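Local coordinates for protein 6-aminohexanoate-dimer hydrolase (Bacillus anthracis, PDB 4GB7) that is a beta-lactamase-family protein that probably hydrolyses amide bonds of 6-aminohexanoate dimers, at residues 208-216 / 226-234; 359-369 / 378-386. All blocks are in the same frame, centred on the assembly; numbering follows the deposited sequence.

How the interactions relate
Both contacts belong to the beta-lactamase-like part of the chain; interaction 1 (208-216 / 226-234) comes first and interaction 2 (359-369 / 378-386) after it. Their centres lie about 32 Å apart on opposite sides of the chain's centre, and their nearest atoms are still about 11 Å from each other, without touching. Interaction 1 joins two short helices, 206-214 and 230-235, beside helix 251-265. Interaction 2 is at the edge of the five-stranded antiparallel sheet, where strand 369-373 pairs with 377-382 and helix 402-417 lies alongside. One contact thus ties helix to helix and the other the border of the sheet, in separate regions of the protein.

Interaction 1. Residues 208-216 / 226-234; sequences DAQLYLASN and GPMKIYDML
Two short helices of the helical part of this beta-lactamase-like fold meet here, where the C-terminal end of helix 206-214 packs on the N-terminal start of helix 230-235. Their local axes approach to 8.7 Å, and their N-to-C directions are 139° apart, roughly antiparallel. Ala214 is at the middle of the contact: its CB lies against the Pro227 ring, 3.8 Å from Pro227 CG, and also faces the backbone carbonyl of Lys229. The backbones close in as well, with Lys229 CA 3.2 Å from Ala214 O in a CA-H...O contact; no conventional hydrogen bond crosses. Selenomethionine Met233 stretches its chain away from its own backbone N (chi1 179°), which carries SE onto the backbone of the facing helix, 3.5 Å from Leu211 N. The Gln210 CB lies beside the same selenium. One methyl of Leu211, CD1, reaches Ile230 CG1 at 4.1 Å, the two side chains crossing at a slant. Ser215 OG turns back to bond Leu211 O at 2.8 Å, while Asn216 ends the helix in a Schellman motif. On the other segment, Lys229 is the N-cap residue, and Asp232 OD2 takes Met228 N at 2.9 Å through its anti lone pair, tying the entry to the helix's first turn. Gln210 sets its OE1 beside Pro227 CD, its NE2 being held by Asn206 and Thr196 O. Arg220 bonds both Leu213 O and Met228 O, linking the two backbones, and helix 251-265 covers Leu211 and Ile230 through Glu255.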
ATOM      1  N   ASP A 208      13.418   1.910  -3.611  1.00 22.17           N
ATOM      2  CA  ASP A 208      12.451   2.859  -4.105  1.00 20.84           C
ATOM      3  C   ASP A 208      13.035   3.717  -5.275  1.00 19.12           C
ATOM      4  O   ASP A 208      12.394   3.898  -6.294  1.00 20.40           O
ATOM      5  CB  ASP A 208      12.025   3.818  -2.988  1.00 20.56           C
ATOM      6  CG  ASP A 208      11.040   3.216  -2.005  1.00 26.86           C
ATOM      7  OD1 ASP A 208      10.209   2.377  -2.367  1.00 26.93           O
ATOM      8  OD2 ASP A 208      11.049   3.649  -0.851  1.00 40.02           O
ATOM      9  N   ALA A 209      14.242   4.269  -5.083  1.00 22.35           N
ATOM     10  CA  ALA A 209      14.933   5.078  -6.091  1.00 21.13           C
ATOM     11  C   ALA A 209      14.954   4.312  -7.415  1.00 19.62           C
ATOM     12  O   ALA A 209      14.583   4.843  -8.452  1.00 21.00           O
ATOM     13  CB  ALA A 209      16.358   5.411  -5.623  1.00 19.81           C
ATOM     14  N   GLN A 210      15.325   3.044  -7.357  1.00 19.31           N
ATOM     15  CA  GLN A 210      15.446   2.240  -8.586  1.00 19.91           C
ATOM     16  C   GLN A 210      14.121   2.038  -9.295  1.00 19.81           C
ATOM     17  O   GLN A 210      14.050   2.093 -10.534  1.00 21.10           O
ATOM     18  CB  GLN A 210      16.126   0.905  -8.349  1.00 19.77           C
ATOM     19  CG  GLN A 210      17.601   1.034  -7.948  1.00 23.50           C
ATOM     20  CD  GLN A 210      18.406   1.940  -8.864  1.00 23.08           C
ATOM     21  OE1 GLN A 210      18.456   1.708 -10.069  1.00 23.80           O
ATOM     22  NE2 GLN A 210      19.014   2.998  -8.296  1.00 23.32           N
ATOM     23  N   LEU A 211      13.053   1.849  -8.525  1.00 17.97           N
ATOM     24  CA  LEU A 211      11.734   1.680  -9.143  1.00 19.94           C
ATOM     25  C   LEU A 211      11.322   2.956  -9.813  1.00 16.87           C
ATOM     26  O   LEU A 211      10.822   2.954 -10.923  1.00 20.20           O
ATOM     27  CB  LEU A 211      10.706   1.288  -8.069  1.00 20.44           C
ATOM     28  CG  LEU A 211       9.237   1.155  -8.525  1.00 21.02           C
ATOM     29  CD1 LEU A 211       9.106  -0.135  -9.332  1.00 23.52           C
ATOM     30  CD2 LEU A 211       8.290   1.195  -7.316  1.00 23.92           C
ATOM     31  N   TYR A 212      11.572   4.085  -9.142  1.00 18.55           N
ATOM     32  CA  TYR A 212      11.240   5.358  -9.754  1.00 19.83           C
ATOM     33  C   TYR A 212      12.134   5.714 -10.977  1.00 21.45           C
ATOM     34  O   TYR A 212      11.621   6.222 -11.950  1.00 20.37           O
ATOM     35  CB  TYR A 212      11.266   6.474  -8.725  1.00 20.64           C
ATOM     36  CG  TYR A 212      10.297   6.294  -7.558  1.00 20.41           C
ATOM     37  CD1 TYR A 212       9.115   5.576  -7.693  1.00 21.83           C
ATOM     38  CD2 TYR A 212      10.516   6.930  -6.365  1.00 19.99           C
ATOM     39  CE1 TYR A 212       8.230   5.434  -6.648  1.00 22.28           C
ATOM     40  CE2 TYR A 212       9.654   6.760  -5.289  1.00 22.78           C
ATOM     41  CZ  TYR A 212       8.498   6.059  -5.437  1.00 21.98           C
ATOM     42  OH  TYR A 212       7.647   5.928  -4.368  1.00 24.25           O
ATOM     43  N   LEU A 213      13.438   5.418 -10.928  1.00 21.21           N
ATOM     44  CA  LEU A 213      14.309   5.597 -12.085  1.00 18.40           C
ATOM     45  C   LEU A 213      13.846   4.687 -13.239  1.00 20.43           C
ATOM     46  O   LEU A 213      13.724   5.121 -14.378  1.00 21.36           O
ATOM     47  CB  LEU A 213      15.745   5.294 -11.730  1.00 19.27           C
ATOM     48  CG  LEU A 213      16.421   6.392 -10.889  1.00 18.44           C
ATOM     49  CD1 LEU A 213      17.599   5.780 -10.125  1.00 24.60           C
ATOM     50  CD2 LEU A 213      16.819   7.596 -11.744  1.00 23.01           C
ATOM     51  N   ALA A 214      13.539   3.445 -12.919  1.00 21.26           N
ATOM     52  CA  ALA A 214      12.969   2.497 -13.915  1.00 23.75           C
ATOM     53  C   ALA A 214      11.704   3.004 -14.599  1.00 24.25           C
ATOM     54  O   ALA A 214      11.463   2.720 -15.790  1.00 22.22           O
ATOM     55  CB  ALA A 214      12.718   1.141 -13.270  1.00 21.19           C
ATOM     56  N   SER A 215      10.900   3.757 -13.841  1.00 22.01           N
ATOM     57  CA  SER A 215       9.641   4.292 -14.302  1.00 23.96           C
ATOM     58  C   SER A 215       9.781   5.683 -14.903  1.00 23.95           C
ATOM     59  O   SER A 215       8.776   6.293 -15.252  1.00 28.17           O
ATOM     60  CB  SER A 215       8.659   4.399 -13.127  1.00 25.81           C
ATOM     61  OG  SER A 215       8.485   3.181 -12.474  1.00 25.87           O
ATOM     62  N   ASN A 216      11.015   6.200 -14.967  1.00 21.57           N
ATOM     63  CA  ASN A 216      11.291   7.493 -15.545  1.00 23.96           C
ATOM     64  C   ASN A 216      10.684   8.664 -14.773  1.00 21.97           C
ATOM     65  O   ASN A 216      10.305   9.663 -15.380  1.00 25.23           O
ATOM     66  CB  ASN A 216      10.835   7.540 -17.018  1.00 27.44           C
ATOM     67  CG  ASN A 216      11.471   8.686 -17.783  1.00 28.03           C
ATOM     68  OD1 ASN A 216      12.606   9.051 -17.517  1.00 31.61           O
ATOM     69  ND2 ASN A 216      10.737   9.253 -18.735  1.00 32.69           N
ATOM     70  N   GLY A 226      21.082   2.801 -15.999  1.00 24.21           N
ATOM     71  CA  GLY A 226      20.225   2.025 -15.161  1.00 24.89           C
ATOM     72  C   GLY A 226      19.008   1.486 -15.892  1.00 23.31           C
ATOM     73  O   GLY A 226      18.903   1.551 -17.128  1.00 25.07           O
ATOM     74  N   PRO A 227      18.044   0.973 -15.116  1.00 23.08           N
ATOM     75  CA  PRO A 227      16.865   0.360 -15.750  1.00 20.76           C
ATOM     76  C   PRO A 227      16.008   1.357 -16.536  1.00 21.68           C
ATOM     77  O   PRO A 227      15.825   2.518 -16.100  1.00 22.22           O
ATOM     78  CB  PRO A 227      16.138  -0.259 -14.541  1.00 21.96           C
ATOM     79  CG  PRO A 227      16.500   0.657 -13.415  1.00 21.65           C
ATOM     80  CD  PRO A 227      17.974   0.853 -13.646  1.00 23.87           C
HETATM   81  N   MSE A 228      15.479   0.920 -17.686  1.00 23.15           N
HETATM   82  CA  MSE A 228      14.648   1.776 -18.545  1.00 22.36           C
HETATM   83  C   MSE A 228      13.153   1.499 -18.419  1.00 23.79           C
HETATM   84  O   MSE A 228      12.341   2.296 -18.858  1.00 24.25           O
HETATM   85  CB  MSE A 228      15.090   1.647 -20.022  1.00 28.59           C
HETATM   86  CG  MSE A 228      16.568   2.049 -20.318  1.00 28.32           C
HETATM   87 SE   MSE A 228      16.893   3.936 -19.912  0.70 32.52          SE
HETATM   88  CE  MSE A 228      15.978   4.710 -21.479  1.00 38.74           C
ATOM     89  N   LYS A 229      12.827   0.369 -17.795  1.00 21.46           N
ATOM     90  CA  LYS A 229      11.475  -0.033 -17.499  1.00 21.91           C
ATOM     91  C   LYS A 229      11.553  -0.907 -16.261  1.00 19.15           C
ATOM     92  O   LYS A 229      12.617  -1.397 -15.926  1.00 20.74           O
ATOM     93  CB  LYS A 229      10.891  -0.774 -18.682  1.00 21.12           C
ATOM     94  CG  LYS A 229      11.582  -2.066 -19.023  1.00 24.98           C
ATOM     95  CD  LYS A 229      10.957  -2.683 -20.258  1.00 30.12           C
ATOM     96  CE  LYS A 229      11.569  -4.018 -20.589  1.00 37.30           C
ATOM     97  NZ  LYS A 229      10.782  -4.741 -21.613  1.00 55.71           N
ATOM     98  N   ILE A 230      10.425  -1.125 -15.589  1.00 19.53           N
ATOM     99  CA  ILE A 230      10.401  -1.867 -14.318  1.00 17.69           C
ATOM    100  C   ILE A 230      11.049  -3.261 -14.424  1.00 19.04           C
ATOM    101  O   ILE A 230      11.818  -3.666 -13.546  1.00 19.24           O
ATOM    102  CB  ILE A 230       8.958  -1.941 -13.760  1.00 17.57           C
ATOM    103  CG1 ILE A 230       8.471  -0.554 -13.337  1.00 18.42           C
ATOM    104  CG2 ILE A 230       8.862  -2.906 -12.566  1.00 20.22           C
ATOM    105  CD1 ILE A 230       6.971  -0.543 -13.113  1.00 20.16           C
ATOM    106  N   TYR A 231      10.761  -3.998 -15.486  1.00 20.54           N
ATOM    107  CA  TYR A 231      11.321  -5.318 -15.566  1.00 20.69           C
ATOM    108  C   TYR A 231      12.841  -5.341 -15.667  1.00 21.91           C
ATOM    109  O   TYR A 231      13.479  -6.323 -15.227  1.00 22.50           O
ATOM    110  CB  TYR A 231      10.702  -6.091 -16.725  1.00 20.78           C
ATOM    111  CG  TYR A 231       9.191  -6.312 -16.664  1.00 20.08           C
ATOM    112  CD1 TYR A 231       8.481  -6.261 -15.470  1.00 19.60           C
ATOM    113  CD2 TYR A 231       8.479  -6.585 -17.806  1.00 22.12           C
ATOM    114  CE1 TYR A 231       7.126  -6.475 -15.428  1.00 22.71           C
ATOM    115  CE2 TYR A 231       7.099  -6.814 -17.765  1.00 22.18           C
ATOM    116  CZ  TYR A 231       6.426  -6.753 -16.582  1.00 19.58           C
ATOM    117  OH  TYR A 231       5.068  -6.985 -16.522  1.00 22.08           O
ATOM    118  N   ASP A 232      13.419  -4.290 -16.239  1.00 22.38           N
ATOM    119  CA  ASP A 232      14.891  -4.128 -16.263  1.00 22.49           C
ATOM    120  C   ASP A 232      15.485  -4.146 -14.854  1.00 22.25           C
ATOM    121  O   ASP A 232      16.544  -4.714 -14.593  1.00 23.75           O
ATOM    122  CB  ASP A 232      15.299  -2.809 -16.931  1.00 24.43           C
ATOM    123  CG  ASP A 232      15.104  -2.788 -18.435  1.00 25.23           C
ATOM    124  OD1 ASP A 232      14.759  -3.833 -19.080  1.00 26.48           O
ATOM    125  OD2 ASP A 232      15.339  -1.670 -18.968  1.00 25.75           O
HETATM  126  N   MSE A 233      14.805  -3.482 -13.940  1.00 22.95           N
HETATM  127  CA  MSE A 233      15.231  -3.458 -12.543  1.00 22.41           C
HETATM  128  C   MSE A 233      15.279  -4.857 -11.956  1.00 23.36           C
HETATM  129  O   MSE A 233      16.193  -5.207 -11.243  1.00 21.45           O
HETATM  130  CB  MSE A 233      14.313  -2.531 -11.720  1.00 19.94           C
HETATM  131  CG  MSE A 233      14.667  -2.453 -10.232  1.00 24.36           C
HETATM  132 SE   MSE A 233      13.332  -1.632  -9.134  0.70 23.66          SE
HETATM  133  CE  MSE A 233      12.082  -3.133  -9.147  1.00 29.98           C
ATOM    134  N   LEU A 234      14.262  -5.659 -12.265  1.00 22.74           N
ATOM    135  CA  LEU A 234      14.197  -7.012 -11.736  1.00 21.31           C
ATOM    136  C   LEU A 234      15.362  -7.829 -12.257  1.00 23.35           C
ATOM    137  O   LEU A 234      15.887  -8.666 -11.527  1.00 22.07           O
ATOM    138  CB  LEU A 234      12.880  -7.655 -12.120  1.00 20.35           C
ATOM    139  CG  LEU A 234      11.620  -6.961 -11.569  1.00 18.63           C
ATOM    140  CD1 LEU A 234      10.367  -7.704 -12.046  1.00 20.86           C
ATOM    141  CD2 LEU A 234      11.642  -6.728 -10.049  1.00 21.68           C
TER

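Interaction 2. Residues 359-369 / 378-386; sequences WWIPHNEQGAF and TLYIDPKAK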
ATOM      1  N   TRP A 359       0.912  -8.088   3.906  1.00 16.59           N
ATOM      2  CA  TRP A 359       0.371  -7.378   5.102  1.00 18.06           C
ATOM      3  C   TRP A 359       1.297  -7.447   6.334  1.00 19.05           C
ATOM      4  O   TRP A 359       1.933  -8.471   6.625  1.00 19.16           O
ATOM      5  CB  TRP A 359      -0.972  -7.977   5.518  1.00 16.91           C
ATOM      6  CG  TRP A 359      -2.058  -7.733   4.530  1.00 17.95           C
ATOM      7  CD1 TRP A 359      -2.424  -8.536   3.449  1.00 16.91           C
ATOM      8  CD2 TRP A 359      -3.015  -6.663   4.559  1.00 16.27           C
ATOM      9  NE1 TRP A 359      -3.477  -8.008   2.803  1.00 17.93           N
ATOM     10  CE2 TRP A 359      -3.881  -6.867   3.429  1.00 17.01           C
ATOM     11  CE3 TRP A 359      -3.206  -5.529   5.367  1.00 17.74           C
ATOM     12  CZ2 TRP A 359      -4.896  -5.991   3.106  1.00 17.06           C
ATOM     13  CZ3 TRP A 359      -4.241  -4.672   5.045  1.00 20.13           C
ATOM     14  CH2 TRP A 359      -5.079  -4.899   3.929  1.00 17.67           C
ATOM     15  N   TRP A 360       1.373  -6.338   7.064  1.00 16.81           N
ATOM     16  CA  TRP A 360       2.043  -6.265   8.364  1.00 17.77           C
ATOM     17  C   TRP A 360       1.089  -6.696   9.457  1.00 16.39           C
ATOM     18  O   TRP A 360      -0.121  -6.369   9.434  1.00 19.18           O
ATOM     19  CB  TRP A 360       2.514  -4.849   8.695  1.00 17.64           C
ATOM     20  CG  TRP A 360       3.442  -4.239   7.659  1.00 19.31           C
ATOM     21  CD1 TRP A 360       3.092  -3.603   6.493  1.00 20.49           C
ATOM     22  CD2 TRP A 360       4.919  -4.236   7.672  1.00 18.19           C
ATOM     23  NE1 TRP A 360       4.201  -3.196   5.803  1.00 21.96           N
ATOM     24  CE2 TRP A 360       5.337  -3.548   6.469  1.00 19.97           C
ATOM     25  CE3 TRP A 360       5.893  -4.733   8.547  1.00 20.37           C
ATOM     26  CZ2 TRP A 360       6.662  -3.365   6.158  1.00 19.60           C
ATOM     27  CZ3 TRP A 360       7.230  -4.491   8.250  1.00 18.65           C
ATOM     28  CH2 TRP A 360       7.613  -3.843   7.081  1.00 19.67           C
ATOM     29  N   ILE A 361       1.640  -7.418  10.428  1.00 18.04           N
ATOM     30  CA  ILE A 361       0.884  -7.934  11.563  1.00 18.09           C
ATOM     31  C   ILE A 361       1.612  -7.514  12.813  1.00 19.09           C
ATOM     32  O   ILE A 361       2.605  -8.163  13.206  1.00 21.13           O
ATOM     33  CB  ILE A 361       0.772  -9.476  11.499  1.00 19.64           C
ATOM     34  CG1 ILE A 361       0.162  -9.906  10.184  1.00 21.85           C
ATOM     35  CG2 ILE A 361      -0.015 -10.000  12.683  1.00 21.37           C
ATOM     36  CD1 ILE A 361       0.446 -11.333   9.812  1.00 24.49           C
ATOM     37  N   PRO A 362       1.180  -6.385  13.420  1.00 19.35           N
ATOM     38  CA  PRO A 362       1.918  -5.842  14.556  1.00 21.01           C
ATOM     39  C   PRO A 362       1.829  -6.647  15.849  1.00 19.58           C
ATOM     40  O   PRO A 362       2.551  -6.354  16.787  1.00 23.77           O
ATOM     41  CB  PRO A 362       1.225  -4.470  14.782  1.00 24.45           C
ATOM     42  CG  PRO A 362      -0.159  -4.621  14.223  1.00 24.63           C
ATOM     43  CD  PRO A 362       0.090  -5.492  13.004  1.00 21.59           C
ATOM     44  N   HIS A 363       0.871  -7.561  15.933  1.00 17.24           N
ATOM     45  CA  HIS A 363       0.499  -8.251  17.197  1.00 17.67           C
ATOM     46  C   HIS A 363       0.184  -7.281  18.302  1.00 18.51           C
ATOM     47  O   HIS A 363       0.733  -7.362  19.407  1.00 22.33           O
ATOM     48  CB  HIS A 363       1.597  -9.239  17.601  1.00 22.36           C
ATOM     49  CG  HIS A 363       1.791 -10.332  16.591  1.00 23.99           C
ATOM     50  ND1 HIS A 363       2.892 -10.425  15.792  1.00 22.84           N
ATOM     51  CD2 HIS A 363       0.937 -11.346  16.195  1.00 22.24           C
ATOM     52  CE1 HIS A 363       2.741 -11.482  14.973  1.00 19.74           C
ATOM     53  NE2 HIS A 363       1.557 -12.038  15.216  1.00 24.08           N
ATOM     54  N   ASN A 364      -0.735  -6.382  18.013  1.00 19.73           N
ATOM     55  CA  ASN A 364      -1.218  -5.457  18.988  1.00 18.11           C
ATOM     56  C   ASN A 364      -2.404  -6.070  19.734  1.00 19.05           C
ATOM     57  O   ASN A 364      -2.852  -7.197  19.433  1.00 20.61           O
ATOM     58  CB  ASN A 364      -1.467  -4.051  18.404  1.00 20.43           C
ATOM     59  CG  ASN A 364      -2.764  -3.919  17.602  1.00 19.14           C
ATOM     60  OD1 ASN A 364      -3.551  -4.863  17.469  1.00 18.94           O
ATOM     61  ND2 ASN A 364      -2.982  -2.716  17.026  1.00 23.30           N
ATOM     62  N   GLU A 365      -2.925  -5.337  20.711  1.00 20.84           N
ATOM     63  CA  GLU A 365      -3.961  -5.911  21.559  1.00 22.85           C
ATOM     64  C   GLU A 365      -5.281  -6.111  20.822  1.00 20.61           C
ATOM     65  O   GLU A 365      -6.188  -6.750  21.383  1.00 22.72           O
ATOM     66  CB  GLU A 365      -4.189  -5.096  22.826  1.00 21.27           C
ATOM     67  CG  GLU A 365      -4.765  -3.719  22.604  1.00 23.64           C
ATOM     68  CD  GLU A 365      -5.098  -3.056  23.922  1.00 27.21           C
ATOM     69  OE1 GLU A 365      -6.042  -3.484  24.645  1.00 35.27           O
ATOM     70  OE2 GLU A 365      -4.440  -2.087  24.204  1.00 30.62           O
ATOM     71  N   GLN A 366      -5.403  -5.537  19.609  1.00 19.50           N
ATOM     72  CA  GLN A 366      -6.641  -5.699  18.819  1.00 21.48           C
ATOM     73  C   GLN A 366      -6.551  -6.785  17.811  1.00 19.47           C
ATOM     74  O   GLN A 366      -7.552  -7.082  17.163  1.00 20.59           O
ATOM     75  CB  GLN A 366      -6.981  -4.431  18.072  1.00 19.80           C
ATOM     76  CG  GLN A 366      -7.027  -3.210  18.965  1.00 19.34           C
ATOM     77  CD  GLN A 366      -8.166  -3.263  19.949  1.00 19.79           C
ATOM     78  OE1 GLN A 366      -7.963  -3.506  21.121  1.00 20.08           O
ATOM     79  NE2 GLN A 366      -9.381  -3.068  19.460  1.00 19.09           N
ATOM     80  N   GLY A 367      -5.366  -7.341  17.616  1.00 19.23           N
ATOM     81  CA  GLY A 367      -5.217  -8.330  16.551  1.00 17.81           C
ATOM     82  C   GLY A 367      -5.267  -7.614  15.179  1.00 17.86           C
ATOM     83  O   GLY A 367      -5.663  -8.235  14.170  1.00 19.97           O
ATOM     84  N   ALA A 368      -4.849  -6.332  15.139  1.00 16.39           N
ATOM     85  CA  ALA A 368      -4.963  -5.537  13.885  1.00 15.55           C
ATOM     86  C   ALA A 368      -3.968  -5.994  12.862  1.00 18.04           C
ATOM     87  O   ALA A 368      -2.936  -6.588  13.187  1.00 21.73           O
ATOM     88  CB  ALA A 368      -4.875  -4.040  14.139  1.00 15.89           C
ATOM     89  N   PHE A 369      -4.258  -5.725  11.610  1.00 18.62           N
ATOM     90  CA  PHE A 369      -3.314  -5.925  10.558  1.00 18.26           C
ATOM     91  C   PHE A 369      -3.388  -4.688   9.653  1.00 17.14           C
ATOM     92  O   PHE A 369      -4.367  -3.969   9.643  1.00 18.84           O
ATOM     93  CB  PHE A 369      -3.504  -7.296   9.834  1.00 18.71           C
ATOM     94  CG  PHE A 369      -4.869  -7.506   9.218  1.00 19.56           C
ATOM     95  CD1 PHE A 369      -5.934  -7.932   9.990  1.00 21.82           C
ATOM     96  CD2 PHE A 369      -5.079  -7.280   7.882  1.00 22.77           C
ATOM     97  CE1 PHE A 369      -7.185  -8.150   9.445  1.00 22.54           C
ATOM     98  CE2 PHE A 369      -6.339  -7.478   7.310  1.00 22.37           C
ATOM     99  CZ  PHE A 369      -7.403  -7.900   8.082  1.00 20.89           C
ATOM    100  N   THR A 378      -1.509   4.736   5.506  1.00 15.32           N
ATOM    101  CA  THR A 378      -1.873   3.533   6.237  1.00 17.32           C
ATOM    102  C   THR A 378      -3.273   3.067   5.843  1.00 16.41           C
ATOM    103  O   THR A 378      -4.196   3.884   5.760  1.00 15.96           O
ATOM    104  CB  THR A 378      -1.878   3.742   7.770  1.00 19.60           C
ATOM    105  OG1 THR A 378      -0.604   4.254   8.205  1.00 18.74           O
ATOM    106  CG2 THR A 378      -2.183   2.420   8.530  1.00 17.50           C
ATOM    107  N   LEU A 379      -3.389   1.757   5.611  1.00 16.21           N
ATOM    108  CA  LEU A 379      -4.682   1.067   5.716  1.00 15.95           C
ATOM    109  C   LEU A 379      -4.616   0.141   6.891  1.00 15.88           C
ATOM    110  O   LEU A 379      -3.792  -0.810   6.907  1.00 16.03           O
ATOM    111  CB  LEU A 379      -5.007   0.265   4.444  1.00 15.02           C
ATOM    112  CG  LEU A 379      -6.284  -0.553   4.466  1.00 15.70           C
ATOM    113  CD1 LEU A 379      -7.579   0.228   4.721  1.00 18.43           C
ATOM    114  CD2 LEU A 379      -6.356  -1.350   3.148  1.00 18.19           C
ATOM    115  N   TYR A 380      -5.469   0.349   7.851  1.00 15.97           N
ATOM    116  CA  TYR A 380      -5.398  -0.342   9.171  1.00 14.73           C
ATOM    117  C   TYR A 380      -6.762  -1.012   9.447  1.00 15.27           C
ATOM    118  O   TYR A 380      -7.822  -0.358   9.407  1.00 15.89           O
ATOM    119  CB  TYR A 380      -5.080   0.686  10.247  1.00 14.81           C
ATOM    120  CG  TYR A 380      -5.090   0.186  11.685  1.00 16.49           C
ATOM    121  CD1 TYR A 380      -3.927  -0.305  12.304  1.00 15.40           C
ATOM    122  CD2 TYR A 380      -6.238   0.238  12.454  1.00 15.79           C
ATOM    123  CE1 TYR A 380      -3.928  -0.742  13.626  1.00 15.74           C
ATOM    124  CE2 TYR A 380      -6.252  -0.197  13.772  1.00 17.27           C
ATOM    125  CZ  TYR A 380      -5.081  -0.660  14.366  1.00 17.24           C
ATOM    126  OH  TYR A 380      -5.072  -1.072  15.678  1.00 17.58           O
ATOM    127  N   ILE A 381      -6.739  -2.318   9.721  1.00 17.20           N
ATOM    128  CA  ILE A 381      -7.955  -3.072   9.937  1.00 16.74           C
ATOM    129  C   ILE A 381      -7.886  -3.686  11.318  1.00 16.11           C
ATOM    130  O   ILE A 381      -6.941  -4.448  11.620  1.00 18.28           O
ATOM    131  CB  ILE A 381      -8.124  -4.175   8.864  1.00 16.92           C
ATOM    132  CG1 ILE A 381      -8.056  -3.503   7.438  1.00 21.60           C
ATOM    133  CG2 ILE A 381      -9.402  -4.966   9.142  1.00 19.21           C
ATOM    134  CD1 ILE A 381      -8.110  -4.483   6.331  1.00 24.94           C
ATOM    135  N   ASP A 382      -8.896  -3.415  12.118  1.00 15.54           N
ATOM    136  CA  ASP A 382      -9.004  -3.902  13.505  1.00 15.67           C
ATOM    137  C   ASP A 382     -10.205  -4.827  13.593  1.00 15.27           C
ATOM    138  O   ASP A 382     -11.319  -4.411  13.643  1.00 17.82           O
ATOM    139  CB  ASP A 382      -9.161  -2.695  14.442  1.00 14.47           C
ATOM    140  CG  ASP A 382      -9.430  -3.062  15.890  1.00 17.87           C
ATOM    141  OD1 ASP A 382      -9.712  -4.234  16.167  1.00 17.86           O
ATOM    142  OD2 ASP A 382      -9.293  -2.165  16.784  1.00 19.39           O
ATOM    143  N   PRO A 383      -9.963  -6.150  13.548  1.00 17.18           N
ATOM    144  CA  PRO A 383     -11.073  -7.079  13.593  1.00 16.30           C
ATOM    145  C   PRO A 383     -11.736  -7.212  14.976  1.00 17.48           C
ATOM    146  O   PRO A 383     -12.868  -7.703  15.051  1.00 24.12           O
ATOM    147  CB  PRO A 383     -10.448  -8.379  13.159  1.00 20.61           C
ATOM    148  CG  PRO A 383      -9.009  -8.212  13.258  1.00 27.49           C
ATOM    149  CD  PRO A 383      -8.661  -6.799  13.548  1.00 19.53           C
ATOM    150  N   LYS A 384     -11.073  -6.753  16.053  1.00 17.29           N
ATOM    151  CA  LYS A 384     -11.669  -6.857  17.381  1.00 19.34           C
ATOM    152  C   LYS A 384     -12.773  -5.787  17.519  1.00 19.42           C
ATOM    153  O   LYS A 384     -13.872  -6.090  18.008  1.00 21.10           O
ATOM    154  CB  LYS A 384     -10.630  -6.683  18.494  1.00 19.94           C
ATOM    155  CG  LYS A 384     -11.160  -6.938  19.897  1.00 21.38           C
ATOM    156  CD  LYS A 384     -10.066  -6.898  20.946  1.00 24.06           C
ATOM    157  CE  LYS A 384     -10.553  -7.371  22.300  1.00 36.91           C
ATOM    158  NZ  LYS A 384     -11.009  -6.180  23.055  1.00 48.10           N
ATOM    159  N   ALA A 385     -12.434  -4.551  17.150  1.00 18.72           N
ATOM    160  CA  ALA A 385     -13.367  -3.431  17.205  1.00 15.29           C
ATOM    161  C   ALA A 385     -14.169  -3.224  15.941  1.00 17.74           C
ATOM    162  O   ALA A 385     -15.003  -2.304  15.871  1.00 20.23           O
ATOM    163  CB  ALA A 385     -12.674  -2.149  17.612  1.00 17.25           C
ATOM    164  N   LYS A 386     -13.937  -4.067  14.940  1.00 18.62           N
ATOM    165  CA  LYS A 386     -14.624  -3.959  13.668  0.60 19.49           C
ATOM    166  C   LYS A 386     -14.443  -2.545  13.080  1.00 18.52           C
ATOM    167  O   LYS A 386     -15.409  -1.876  12.760  1.00 17.60           O
ATOM    168  CB  LYS A 386     -16.102  -4.358  13.870  0.60 20.93           C
ATOM    169  CG  LYS A 386     -16.261  -5.813  14.309  0.60 22.88           C
ATOM    170  CD  LYS A 386     -17.381  -6.012  15.332  0.60 31.83           C
ATOM    171  CE  LYS A 386     -17.059  -5.458  16.730  0.60 36.10           C
ATOM    172  NZ  LYS A 386     -18.029  -4.402  17.187  0.60 32.83           N
TER
HETATM  173  O   HOH W   1      -8.080  -4.959  23.523  1.00 31.85           O
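Phe369 CG sits between its backbone N and carbonyl carbon (chi1 58°), which lays the ring over Ile381: Ile381 CB lies 4.1 Å from the ring centroid, 17° off the normal, a CH-pi contact. Ile381 CD1 touches Phe369 CE2 and also Trp359 CH2, which Leu379 CD2 meets too. With CG anti to its backbone N (chi1 175°), Tyr380 starts away from the facing segment, yet its ring end reaches Ala368 CB, 3.4 Å from Tyr380 CZ, and its OH accepts a bond from Asn364 ND2 at 3.0 Å, nearly in the amide plane. Phe369 and Ile381 form an antiparallel hydrogen-bonded pair, Ile381 N to Phe369 O at 2.9 Å and Phe369 N to Ile381 O in return, joining edge strand 369-373 to strand 377-382 of the five-stranded sheet. The approach to that edge strand is a type I turn from Asn364 to Gly367. Asn364 OD1 builds an Asx turn with Gln366 N and also accepts Ala368 N, the two donors coming from opposite faces of its plane. Gln366, bent at chi2, gives NE2 to the syn lone pair of Asp382 OD2 at 2.8 Å; Asp382 OD1 takes Ala385 N, three residues on, an Asx motif. A water sits between Glu365 OE1, Gln366 OE1 and Lys384 NZ. Gln366 OE1 is also hydrogen-bonded by His415 NE2 of helix 402-417, while helix 307-318 covers Ile381 through Leu317 and Leu318.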